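Local structure of glycoprotein (Chandipura virus, 5MDM) at residues 215-220 with 229-234; 195-200 with 250-255; 187-192 with 200-205; 44-49 with 180-185. The protein probably attaches the virus to host receptors and, when endosomal acid changes the shape of its trimer, triggers fusion of viral and endosomal membranes. All blocks are in the same frame, centred on the assembly; numbering follows the deposited sequence.

Interaction 1: residues 215-220 with 229-234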
loop_
_atom_site.group_PDB
_atom_site.type_symbol
_atom_site.label_atom_id
_atom_site.label_comp_id
_atom_site.label_asym_id
_atom_site.label_seq_id
_atom_site.Cartn_x
_atom_site.Cartn_y
_atom_site.Cartn_z
ATOM N N ALA A 215 0.339 12.629 29.243
ATOM C CA ALA A 215 -0.950 13.067 29.753
ATOM C C ALA A 215 -2.110 12.385 29.023
ATOM O O ALA A 215 -3.197 12.243 29.569
ATOM C CB ALA A 215 -1.059 14.572 29.639
ATOM N N ARG A 216 -1.872 11.973 27.784
ATOM C CA ARG A 216 -2.870 11.246 27.010
ATOM C C ARG A 216 -2.416 9.794 26.826
ATOM O O ARG A 216 -2.826 9.111 25.890
ATOM C CB ARG A 216 -3.104 11.934 25.657
ATOM C CG ARG A 216 -3.855 13.267 25.745
ATOM C CD ARG A 216 -3.723 14.097 24.462
ATOM N NE ARG A 216 -4.291 13.437 23.286
ATOM C CZ ARG A 216 -3.684 13.358 22.101
ATOM N NH1 ARG A 216 -2.482 13.896 21.934
ATOM N NH2 ARG A 216 -4.274 12.738 21.085
ATOM N N THR A 217 -1.560 9.337 27.734
ATOM C CA THR A 217 -1.024 7.979 27.697
ATOM C C THR A 217 -1.638 7.137 28.804
ATOM O O THR A 217 -1.656 7.551 29.960
ATOM C CB THR A 217 0.503 7.980 27.874
ATOM O OG1 THR A 217 1.103 8.659 26.766
ATOM C CG2 THR A 217 1.049 6.555 27.954
ATOM N N CYS A 218 -2.134 5.953 28.457
ATOM C CA CYS A 218 -2.818 5.125 29.451
ATOM C C CYS A 218 -2.175 3.746 29.587
ATOM O O CYS A 218 -1.503 3.278 28.676
ATOM C CB CYS A 218 -4.314 5.009 29.131
ATOM S SG CYS A 218 -4.678 4.518 27.432
ATOM N N ARG A 219 -2.381 3.105 30.734
ATOM C CA ARG A 219 -1.781 1.803 31.024
ATOM C C ARG A 219 -2.604 0.663 30.421
ATOM O O ARG A 219 -3.834 0.672 30.494
ATOM C CB ARG A 219 -1.680 1.624 32.534
ATOM C CG ARG A 219 -0.710 0.562 32.984
ATOM C CD ARG A 219 -0.576 0.561 34.503
ATOM N NE ARG A 219 -1.716 -0.064 35.168
ATOM C CZ ARG A 219 -2.246 0.382 36.300
ATOM N NH1 ARG A 219 -1.740 1.462 36.878
ATOM N NH2 ARG A 219 -3.281 -0.242 36.849
ATOM N N LEU A 220 -1.933 -0.317 29.826
ATOM C CA LEU A 220 -2.629 -1.434 29.183
ATOM C C LEU A 220 -1.745 -2.673 29.126
ATOM O O LEU A 220 -0.540 -2.590 28.866
ATOM C CB LEU A 220 -3.104 -1.048 27.776
ATOM C CG LEU A 220 -3.940 -2.025 26.942
ATOM C CD1 LEU A 220 -4.808 -1.250 25.978
ATOM C CD2 LEU A 220 -3.070 -2.985 26.159
ATOM N N LYS A 229 -0.141 2.449 26.329
ATOM C CA LYS A 229 -0.611 2.878 25.032
ATOM C C LYS A 229 -0.473 4.389 24.956
ATOM O O LYS A 229 -0.968 5.133 25.817
ATOM C CB LYS A 229 -2.064 2.462 24.795
ATOM C CG LYS A 229 -2.561 2.764 23.387
ATOM C CD LYS A 229 -4.064 2.581 23.273
ATOM C CE LYS A 229 -4.749 3.879 22.873
ATOM N NZ LYS A 229 -4.382 5.007 23.786
ATOM N N PHE A 230 0.231 4.813 23.917
ATOM C CA PHE A 230 0.424 6.207 23.572
ATOM C C PHE A 230 -0.833 6.789 22.919
ATOM O O PHE A 230 -1.669 6.043 22.399
ATOM C CB PHE A 230 1.590 6.284 22.594
ATOM C CG PHE A 230 2.914 5.970 23.210
ATOM C CD1 PHE A 230 3.151 6.257 24.542
ATOM C CD2 PHE A 230 3.924 5.389 22.458
ATOM C CE1 PHE A 230 4.376 5.969 25.120
ATOM C CE2 PHE A 230 5.149 5.092 23.028
ATOM C CZ PHE A 230 5.376 5.384 24.364
ATOM N N PRO A 231 -0.967 8.127 22.932
ATOM C CA PRO A 231 -2.115 8.815 22.331
ATOM C C PRO A 231 -2.350 8.429 20.872
ATOM O O PRO A 231 -3.469 8.565 20.390
ATOM C CB PRO A 231 -1.718 10.285 22.411
ATOM C CG PRO A 231 -0.799 10.366 23.555
ATOM C CD PRO A 231 -0.060 9.067 23.613
ATOM N N ASN A 232 -1.317 7.960 20.177
ATOM C CA ASN A 232 -1.487 7.529 18.794
ATOM C C ASN A 232 -1.899 6.060 18.701
ATOM O O ASN A 232 -1.920 5.472 17.622
ATOM C CB ASN A 232 -0.222 7.807 17.973
ATOM C CG ASN A 232 0.913 6.865 18.305
ATOM O OD1 ASN A 232 0.977 6.305 19.396
ATOM N ND2 ASN A 232 1.821 6.683 17.353
ATOM N N GLY A 233 -2.219 5.465 19.843
ATOM C CA GLY A 233 -2.731 4.113 19.859
ATOM C C GLY A 233 -1.664 3.049 19.788
ATOM O O GLY A 233 -1.973 1.857 19.793
ATOM N N GLU A 234 -0.407 3.471 19.720
ATOM C CA GLU A 234 0.707 2.531 19.730
ATOM C C GLU A 234 1.122 2.183 21.161
ATOM O O GLU A 234 0.812 2.910 22.104
ATOM C CB GLU A 234 1.875 3.083 18.920
ATOM C CG GLU A 234 1.510 3.357 17.476
ATOM C CD GLU A 234 2.711 3.680 16.625
ATOM O OE1 GLU A 234 3.806 3.848 17.191
ATOM O OE2 GLU A 234 2.566 3.762 15.390
#
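Cys218 and Lys229 pair at the open end of an antiparallel beta hairpin built from strands 218-222 and 225-229. Their backbones bond both ways: Cys218 N gives to Lys229 O at 3.0 Å, and Lys229 N gives to Cys218 O at 2.8 Å. Beyond this pair the second segment leaves the strand and folds into a type I turn from Phe230 to Gly233.

Within 229-234 the turn is held by its own polar bonds. The Lys229 side chain starts with CG anti to the backbone N (chi1 -174°) and bends further out, and NZ returns to Phe230 O at 3.2 Å from above the carbonyl plane. Gly233 N reaches the same oxygen from the opposite face, giving Phe230 O two donors. Lys229 NZ merely approaches Cys218 SG, at 3.7 Å; that sulfur forms a disulfide with Cys256.

The remaining contacts are side-chain packing. Thr217 OG1, which is hydrogen-bonded to Glu213 O, sits near the plane of the Phe230 ring at its edge, 3.9 Å from Phe230 CD1. Pro231 crosses Arg216 obliquely: its CG meets Arg216 CB at 3.5 Å, while its CB lies 3.6 Å above the guanidinium plane, over the centre.

Interaction 2: residues 195-200 with 250-255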
loop_
_atom_site.group_PDB
_atom_site.type_symbol
_atom_site.label_atom_id
_atom_site.label_comp_id
_atom_site.label_asym_id
_atom_site.label_seq_id
_atom_site.Cartn_x
_atom_site.Cartn_y
_atom_site.Cartn_z
ATOM N N LYS A 195 9.836 19.729 39.245
ATOM C CA LYS A 195 8.513 19.314 39.703
ATOM C C LYS A 195 8.479 17.831 40.058
ATOM O O LYS A 195 9.385 17.074 39.709
ATOM C CB LYS A 195 7.454 19.609 38.636
ATOM C CG LYS A 195 7.502 21.019 38.071
ATOM C CD LYS A 195 6.402 21.250 37.041
ATOM C CE LYS A 195 6.341 22.716 36.621
ATOM N NZ LYS A 195 5.130 23.040 35.812
ATOM N N GLU A 196 7.425 17.427 40.757
ATOM C CA GLU A 196 7.194 16.026 41.085
ATOM C C GLU A 196 6.741 15.272 39.838
ATOM O O GLU A 196 5.860 15.737 39.114
ATOM C CB GLU A 196 6.128 15.919 42.175
ATOM C CG GLU A 196 5.813 14.502 42.621
ATOM C CD GLU A 196 6.924 13.894 43.450
ATOM O OE1 GLU A 196 6.657 13.505 44.608
ATOM O OE2 GLU A 196 8.062 13.803 42.944
ATOM N N ILE A 197 7.341 14.112 39.588
ATOM C CA ILE A 197 7.026 13.329 38.397
ATOM C C ILE A 197 5.558 12.884 38.361
ATOM O O ILE A 197 5.031 12.355 39.341
ATOM C CB ILE A 197 7.975 12.106 38.249
ATOM C CG1 ILE A 197 7.722 11.372 36.932
ATOM C CG2 ILE A 197 7.842 11.157 39.423
ATOM C CD1 ILE A 197 8.599 11.840 35.803
ATOM N N ALA A 198 4.900 13.124 37.230
ATOM C CA ALA A 198 3.505 12.731 37.044
ATOM C C ALA A 198 3.187 12.540 35.563
ATOM O O ALA A 198 3.841 13.125 34.697
ATOM C CB ALA A 198 2.580 13.758 37.656
ATOM N N ALA A 199 2.173 11.728 35.283
ATOM C CA ALA A 199 1.821 11.363 33.912
ATOM C C ALA A 199 1.669 12.563 32.979
ATOM O O ALA A 199 2.030 12.492 31.806
ATOM C CB ALA A 199 0.551 10.523 33.901
ATOM N N GLY A 200 1.143 13.662 33.508
ATOM C CA GLY A 200 0.887 14.844 32.708
ATOM C C GLY A 200 2.146 15.609 32.365
ATOM O O GLY A 200 2.180 16.352 31.382
ATOM N N LEU A 250 5.327 2.984 35.926
ATOM C CA LEU A 250 4.065 2.425 35.444
ATOM C C LEU A 250 2.792 2.869 36.198
ATOM O O LEU A 250 1.806 3.253 35.562
ATOM C CB LEU A 250 4.156 0.895 35.372
ATOM C CG LEU A 250 2.998 0.147 34.713
ATOM C CD1 LEU A 250 2.874 0.524 33.249
ATOM C CD2 LEU A 250 3.190 -1.345 34.858
ATOM N N PRO A 251 2.803 2.826 37.546
ATOM C CA PRO A 251 1.581 3.195 38.276
ATOM C C PRO A 251 1.126 4.645 38.088
ATOM O O PRO A 251 0.005 4.979 38.471
ATOM C CB PRO A 251 1.972 2.963 39.735
ATOM C CG PRO A 251 3.048 1.956 39.672
ATOM C CD PRO A 251 3.835 2.323 38.469
ATOM N N LEU A 252 1.975 5.485 37.508
ATOM C CA LEU A 252 1.633 6.878 37.265
ATOM C C LEU A 252 0.541 7.030 36.213
ATOM O O LEU A 252 0.008 8.126 36.022
ATOM C CB LEU A 252 2.871 7.646 36.809
ATOM C CG LEU A 252 3.702 8.413 37.834
ATOM C CD1 LEU A 252 4.029 7.535 39.001
ATOM C CD2 LEU A 252 4.976 8.932 37.176
ATOM N N PHE A 253 0.215 5.936 35.527
ATOM C CA PHE A 253 -0.685 6.006 34.378
ATOM C C PHE A 253 -2.010 5.299 34.613
ATOM O O PHE A 253 -2.046 4.170 35.097
ATOM C CB PHE A 253 0.004 5.470 33.119
ATOM C CG PHE A 253 1.207 6.261 32.721
ATOM C CD1 PHE A 253 2.452 5.953 33.236
ATOM C CD2 PHE A 253 1.089 7.331 31.854
ATOM C CE1 PHE A 253 3.562 6.692 32.885
ATOM C CE2 PHE A 253 2.197 8.069 31.496
ATOM C CZ PHE A 253 3.434 7.752 32.014
ATOM N N LYS A 254 -3.093 5.986 34.268
ATOM C CA LYS A 254 -4.430 5.430 34.382
ATOM C C LYS A 254 -4.551 4.174 33.527
ATOM O O LYS A 254 -4.042 4.126 32.403
ATOM C CB LYS A 254 -5.472 6.471 33.946
ATOM C CG LYS A 254 -5.106 7.238 32.664
ATOM C CD LYS A 254 -6.225 8.186 32.231
ATOM C CE LYS A 254 -5.769 9.151 31.139
ATOM N NZ LYS A 254 -5.390 8.462 29.871
ATOM N N GLU A 255 -5.204 3.152 34.070
ATOM C CA GLU A 255 -5.533 1.958 33.303
ATOM C C GLU A 255 -6.396 2.359 32.108
ATOM O O GLU A 255 -7.207 3.286 32.202
ATOM C CB GLU A 255 -6.286 0.961 34.179
ATOM C CG GLU A 255 -6.635 -0.346 33.491
ATOM C CD GLU A 255 -5.668 -1.460 33.834
ATOM O OE1 GLU A 255 -5.776 -2.016 34.950
ATOM O OE2 GLU A 255 -4.805 -1.780 32.988
#
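Ile197 meets Leu252 where the connection of a beta hairpin, the loop between strands 180-192 and 202-205, folds against a short 3-10 turn at residues 250-252. The turn belongs to a region thought, from related proteins, to serve trimerization. The contact is apolar packing between a loop and this short turn.

Coming along the loop, Ile197 is the first residue to touch. Its CG1 is anti to the backbone N (chi1 -175°) and reaches Leu252 CD2 at 3.7 Å, the two side chains crossing at about a right angle. Both also rest on Ile202 of the hairpin's second strand, while the backbone N of Ile197 is held by Gln245 OE1.

Ala198 contributes backbone: its CB points away from the turn, and its CA lies 4.1 Å from Leu252 CD2, so the same methyl that meets Ile197 also covers the next residue.

At Ala199 the two segments come closest, CA to CA, with its CA 5.6 Å from Leu252 CA. Its methyl sits beside the Leu252 carbonyl and also against the ring of Phe253, where Ala199 CB approaches CD2 and CE2 equally, each at 3.8 Å. Phe253 comes to this place with CG anti to its own carbonyl carbon (chi1 -62°), and the end of its ring goes on to touch Phe204. The 3-10 turn is closed by Phe253 N giving to Leu250 O at 3.1 Å, and this oxygen also lies in the plane of the Phe253 ring, at its edge.

Interaction 3: residues 187-192 with 200-205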
loop_
_atom_site.group_PDB
_atom_site.type_symbol
_atom_site.label_atom_id
_atom_site.label_comp_id
_atom_site.label_asym_id
_atom_site.label_seq_id
_atom_site.Cartn_x
_atom_site.Cartn_y
_atom_site.Cartn_z
ATOM N N VAL A 187 13.039 3.365 25.202
ATOM C CA VAL A 187 12.059 4.428 25.350
ATOM C C VAL A 187 12.607 5.438 26.341
ATOM O O VAL A 187 13.091 5.070 27.403
ATOM C CB VAL A 187 10.699 3.898 25.825
ATOM C CG1 VAL A 187 9.757 5.047 26.118
ATOM C CG2 VAL A 187 10.102 2.988 24.771
ATOM N N THR A 188 12.551 6.712 25.973
ATOM C CA THR A 188 13.092 7.779 26.799
ATOM C C THR A 188 11.984 8.642 27.380
ATOM O O THR A 188 11.056 9.045 26.675
ATOM C CB THR A 188 14.022 8.679 25.993
ATOM O OG1 THR A 188 15.117 7.905 25.489
ATOM C CG2 THR A 188 14.549 9.801 26.861
ATOM N N VAL A 189 12.093 8.918 28.674
ATOM C CA VAL A 189 11.126 9.736 29.382
ATOM C C VAL A 189 11.717 11.115 29.618
ATOM O O VAL A 189 12.810 11.237 30.155
ATOM C CB VAL A 189 10.787 9.114 30.751
ATOM C CG1 VAL A 189 9.866 10.020 31.531
ATOM C CG2 VAL A 189 10.157 7.747 30.578
ATOM N N ALA A 190 10.999 12.155 29.211
ATOM C CA ALA A 190 11.415 13.527 29.489
ATOM C C ALA A 190 10.437 14.193 30.453
ATOM O O ALA A 190 9.222 14.121 30.276
ATOM C CB ALA A 190 11.519 14.326 28.206
ATOM N N TYR A 191 10.969 14.841 31.478
ATOM C CA TYR A 191 10.121 15.437 32.494
ATOM C C TYR A 191 10.791 16.623 33.157
ATOM O O TYR A 191 12.012 16.766 33.100
ATOM C CB TYR A 191 9.756 14.396 33.549
ATOM C CG TYR A 191 10.941 13.821 34.293
ATOM C CD1 TYR A 191 11.371 14.374 35.489
ATOM C CD2 TYR A 191 11.617 12.714 33.805
ATOM C CE1 TYR A 191 12.446 13.843 36.171
ATOM C CE2 TYR A 191 12.692 12.178 34.478
ATOM C CZ TYR A 191 13.103 12.743 35.660
ATOM O OH TYR A 191 14.175 12.206 36.333
ATOM N N ASP A 192 9.986 17.470 33.792
ATOM C CA ASP A 192 10.515 18.639 34.475
ATOM C C ASP A 192 11.326 18.210 35.696
ATOM O O ASP A 192 10.801 17.583 36.618
ATOM C CB ASP A 192 9.388 19.592 34.867
ATOM C CG ASP A 192 9.890 20.983 35.187
ATOM O OD1 ASP A 192 9.266 21.959 34.718
ATOM O OD2 ASP A 192 10.906 21.100 35.905
ATOM N N GLY A 200 1.143 13.662 33.508
ATOM C CA GLY A 200 0.887 14.844 32.708
ATOM C C GLY A 200 2.146 15.609 32.365
ATOM O O GLY A 200 2.180 16.352 31.382
ATOM N N GLY A 201 3.185 15.425 33.173
ATOM C CA GLY A 201 4.439 16.129 32.970
ATOM C C GLY A 201 5.533 15.268 32.366
ATOM O O GLY A 201 6.719 15.570 32.496
ATOM N N ILE A 202 5.124 14.194 31.700
ATOM C CA ILE A 202 6.045 13.269 31.059
ATOM C C ILE A 202 5.807 13.285 29.558
ATOM O O ILE A 202 4.665 13.343 29.107
ATOM C CB ILE A 202 5.830 11.832 31.580
ATOM C CG1 ILE A 202 6.403 11.679 32.985
ATOM C CG2 ILE A 202 6.470 10.806 30.663
ATOM C CD1 ILE A 202 6.162 10.311 33.588
ATOM N N VAL A 203 6.893 13.254 28.790
ATOM C CA VAL A 203 6.818 13.067 27.350
ATOM C C VAL A 203 7.692 11.884 26.942
ATOM O O VAL A 203 8.863 11.821 27.311
ATOM C CB VAL A 203 7.263 14.328 26.596
ATOM C CG1 VAL A 203 7.540 14.009 25.140
ATOM C CG2 VAL A 203 6.207 15.386 26.713
ATOM N N PHE A 204 7.119 10.946 26.191
ATOM C CA PHE A 204 7.860 9.783 25.717
ATOM C C PHE A 204 8.454 9.979 24.320
ATOM O O PHE A 204 7.825 10.569 23.440
ATOM C CB PHE A 204 6.968 8.543 25.712
ATOM C CG PHE A 204 6.503 8.129 27.069
ATOM C CD1 PHE A 204 7.326 7.399 27.899
ATOM C CD2 PHE A 204 5.241 8.464 27.513
ATOM C CE1 PHE A 204 6.899 7.012 29.150
ATOM C CE2 PHE A 204 4.809 8.078 28.761
ATOM C CZ PHE A 204 5.641 7.356 29.579
ATOM N N LYS A 205 9.671 9.478 24.132
ATOM C CA LYS A 205 10.327 9.490 22.834
ATOM C C LYS A 205 10.879 8.099 22.572
ATOM O O LYS A 205 11.234 7.381 23.502
ATOM C CB LYS A 205 11.467 10.514 22.818
ATOM C CG LYS A 205 11.032 11.903 23.235
ATOM C CD LYS A 205 12.195 12.745 23.723
ATOM C CE LYS A 205 11.693 14.090 24.231
ATOM N NZ LYS A 205 12.796 15.014 24.620
#
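Val189 packs against both Phe204 and Ile202 at the apolar centre of a beta hairpin, whose strands 180-192 and 202-205 are neighbours in a four-stranded antiparallel sheet. Its two methyls divide the work: Val189 CG1 meets Ile202 CG2 at 3.6 Å, and Val189 CG2 runs beside the Phe204 ring, 3.6 Å from CE1. Phe204 CG is anti to the carbonyl carbon (chi1 -64°), on the Val189 side of the sheet. Ile202 CG2 stands 3.6 Å above one face of the Phe204 ring, toward the rim, and Val187 CG1 adds a contact with Phe204 CD1 at 3.8 Å.

Outward from this cluster come the backbone bonds. Thr188 and Lys205 give and accept in both directions, as do Ala190 and Val203; the straightest, Thr188 N to Lys205 O, measures 2.9 Å with 177° at the hydrogen. Between the short strand segments the N-to-C directions differ by 155°.

The reverse face carries Thr188, Ala190, Val203 and Lys205 and is more polar. Thr188 OG1 bonds Ser40 OG of strand 36-49. Lys205 extends its chain beyond CG toward Glu38 on that strand, forming a salt bridge, and on the way its CE passes 4.0 Å from Ala190 CB.

Interaction 4: residues 44-49 with 180-185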
loop_
_atom_site.group_PDB
_atom_site.type_symbol
_atom_site.label_atom_id
_atom_site.label_comp_id
_atom_site.label_asym_id
_atom_site.label_seq_id
_atom_site.Cartn_x
_atom_site.Cartn_y
_atom_site.Cartn_z
ATOM N N SER A 44 9.760 -2.764 24.641
ATOM C CA SER A 44 9.413 -3.679 23.582
ATOM C C SER A 44 8.199 -3.085 22.893
ATOM O O SER A 44 7.337 -2.504 23.550
ATOM C CB SER A 44 9.088 -5.044 24.188
ATOM O OG SER A 44 8.657 -5.964 23.207
ATOM N N THR A 45 8.131 -3.204 21.574
ATOM C CA THR A 45 6.980 -2.676 20.852
ATOM C C THR A 45 6.550 -3.615 19.732
ATOM O O THR A 45 7.392 -4.188 19.039
ATOM C CB THR A 45 7.230 -1.233 20.326
ATOM O OG1 THR A 45 5.978 -0.566 20.145
ATOM C CG2 THR A 45 7.999 -1.229 19.016
ATOM N N PRO A 46 5.231 -3.800 19.571
ATOM C CA PRO A 46 4.694 -4.695 18.540
ATOM C C PRO A 46 4.907 -4.129 17.139
ATOM O O PRO A 46 4.569 -2.979 16.877
ATOM C CB PRO A 46 3.208 -4.759 18.880
ATOM C CG PRO A 46 2.940 -3.495 19.595
ATOM C CD PRO A 46 4.164 -3.200 20.385
ATOM N N ILE A 47 5.472 -4.936 16.249
ATOM C CA ILE A 47 5.836 -4.468 14.920
ATOM C C ILE A 47 5.027 -5.124 13.816
ATOM O O ILE A 47 5.325 -4.947 12.635
ATOM C CB ILE A 47 7.298 -4.755 14.633
ATOM C CG1 ILE A 47 7.530 -6.266 14.595
ATOM C CG2 ILE A 47 8.147 -4.107 15.681
ATOM C CD1 ILE A 47 8.957 -6.647 14.341
ATOM N N GLY A 48 4.013 -5.889 14.193
ATOM C CA GLY A 48 3.155 -6.511 13.207
ATOM C C GLY A 48 2.588 -7.843 13.636
ATOM O O GLY A 48 3.164 -8.553 14.467
ATOM N N ALA A 49 1.439 -8.179 13.061
ATOM C CA ALA A 49 0.825 -9.469 13.306
ATOM C C ALA A 49 1.459 -10.495 12.392
ATOM O O ALA A 49 1.470 -10.339 11.176
ATOM C CB ALA A 49 -0.662 -9.403 13.065
ATOM N N GLN A 180 1.439 -11.551 17.730
ATOM C CA GLN A 180 2.138 -10.318 17.407
ATOM C C GLN A 180 3.642 -10.448 17.633
ATOM O O GLN A 180 4.085 -11.010 18.640
ATOM C CB GLN A 180 1.584 -9.187 18.269
ATOM C CG GLN A 180 1.795 -7.814 17.692
ATOM C CD GLN A 180 0.801 -7.498 16.602
ATOM O OE1 GLN A 180 -0.168 -8.237 16.395
ATOM N NE2 GLN A 180 1.028 -6.393 15.896
ATOM N N SER A 181 4.424 -9.927 16.695
ATOM C CA SER A 181 5.873 -9.882 16.852
ATOM C C SER A 181 6.309 -8.563 17.475
ATOM O O SER A 181 5.676 -7.530 17.265
ATOM C CB SER A 181 6.560 -10.073 15.506
ATOM O OG SER A 181 6.175 -11.304 14.929
ATOM N N PHE A 182 7.390 -8.600 18.243
ATOM C CA PHE A 182 7.873 -7.406 18.926
ATOM C C PHE A 182 9.298 -7.050 18.536
ATOM O O PHE A 182 9.951 -7.771 17.779
ATOM C CB PHE A 182 7.778 -7.583 20.435
ATOM C CG PHE A 182 6.381 -7.552 20.954
ATOM C CD1 PHE A 182 5.547 -8.646 20.802
ATOM C CD2 PHE A 182 5.894 -6.424 21.593
ATOM C CE1 PHE A 182 4.252 -8.623 21.281
ATOM C CE2 PHE A 182 4.599 -6.391 22.074
ATOM C CZ PHE A 182 3.776 -7.494 21.917
ATOM N N THR A 183 9.766 -5.917 19.044
ATOM C CA THR A 183 11.169 -5.555 18.925
ATOM C C THR A 183 11.623 -4.770 20.146
ATOM O O THR A 183 10.858 -3.981 20.712
ATOM C CB THR A 183 11.466 -4.737 17.657
ATOM O OG1 THR A 183 12.881 -4.548 17.543
ATOM C CG2 THR A 183 10.802 -3.371 17.725
ATOM N N PRO A 184 12.870 -4.999 20.570
ATOM C CA PRO A 184 13.429 -4.209 21.667
ATOM C C PRO A 184 13.556 -2.748 21.254
ATOM O O PRO A 184 13.717 -2.424 20.078
ATOM C CB PRO A 184 14.804 -4.847 21.900
ATOM C CG PRO A 184 15.108 -5.589 20.656
ATOM C CD PRO A 184 13.793 -6.043 20.110
ATOM N N LEU A 185 13.488 -1.866 22.235
ATOM C CA LEU A 185 13.334 -0.459 21.961
ATOM C C LEU A 185 13.742 0.302 23.205
ATOM O O LEU A 185 13.289 -0.007 24.301
ATOM C CB LEU A 185 11.861 -0.192 21.659
ATOM C CG LEU A 185 11.435 1.208 21.251
ATOM C CD1 LEU A 185 12.071 1.550 19.927
ATOM C CD2 LEU A 185 9.929 1.278 21.149
#
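The ring of Phe182 lies across Pro46, with Pro46 CA 3.7 Å above one face and offset toward the rim. Pro46 CB makes a CH-pi contact, 4.2 Å from the centroid of the Phe182 ring and 24° off its normal. Arg225 makes a cation-pi contact with this ring and also bonds Ser44 OG, which sits beside Phe182 CD2 and CB.

Ser44, Pro46 and Phe182 share one face of an antiparallel strand pair: 36-49, outermost in its sheet within the chain, and 180-192. Segment 44-49 falls in the region assigned, by similarity, to the fusion peptide. Thr45 N gives to Thr183 O at 3.0 Å, and Thr183 N returns to Thr45 O at 2.9 Å. Further on, Ser181 O takes Ile47 N at 2.8 Å while Ser181 N gives to Gly48 O at 2.9 Å, so two residues face one, a beta bulge. Gly48 has phi 149°, where a CB would press on the Ile47 carbonyl oxygen.

Gln180 CG, anti to the backbone N (chi1 -157°), lies 3.6 Å from Pro46 CB; chi2 then brings CD to the Gly48 carbonyl. Nearest atoms of its side chain and Asp138, a host Vim interaction site, are about 4 Å apart.

Overall arrangement
Interactions 3 and 4 both use strand 180-192 and lie in one sheet, about 21 Å apart between centres: interaction 4 pairs it with strand 36-49, interaction 3 with strand 202-205. Both, like interaction 1, carry paired backbone hydrogen bonds; interaction 2 joins loops by apolar packing alone and lies farthest from the chain's centre, at about 22 Å, against about 8 Å for interaction 4. Interactions 1, 2 and 3 share an aromatic cluster, where Phe204 touches both Phe230 and Phe253. Interactions 1 and 2 also meet through the backbone, with Arg219 N probably hydrogen-bonded to Lys254 O. All four are partly buried; only interaction 1 has no exposed residue among those touching.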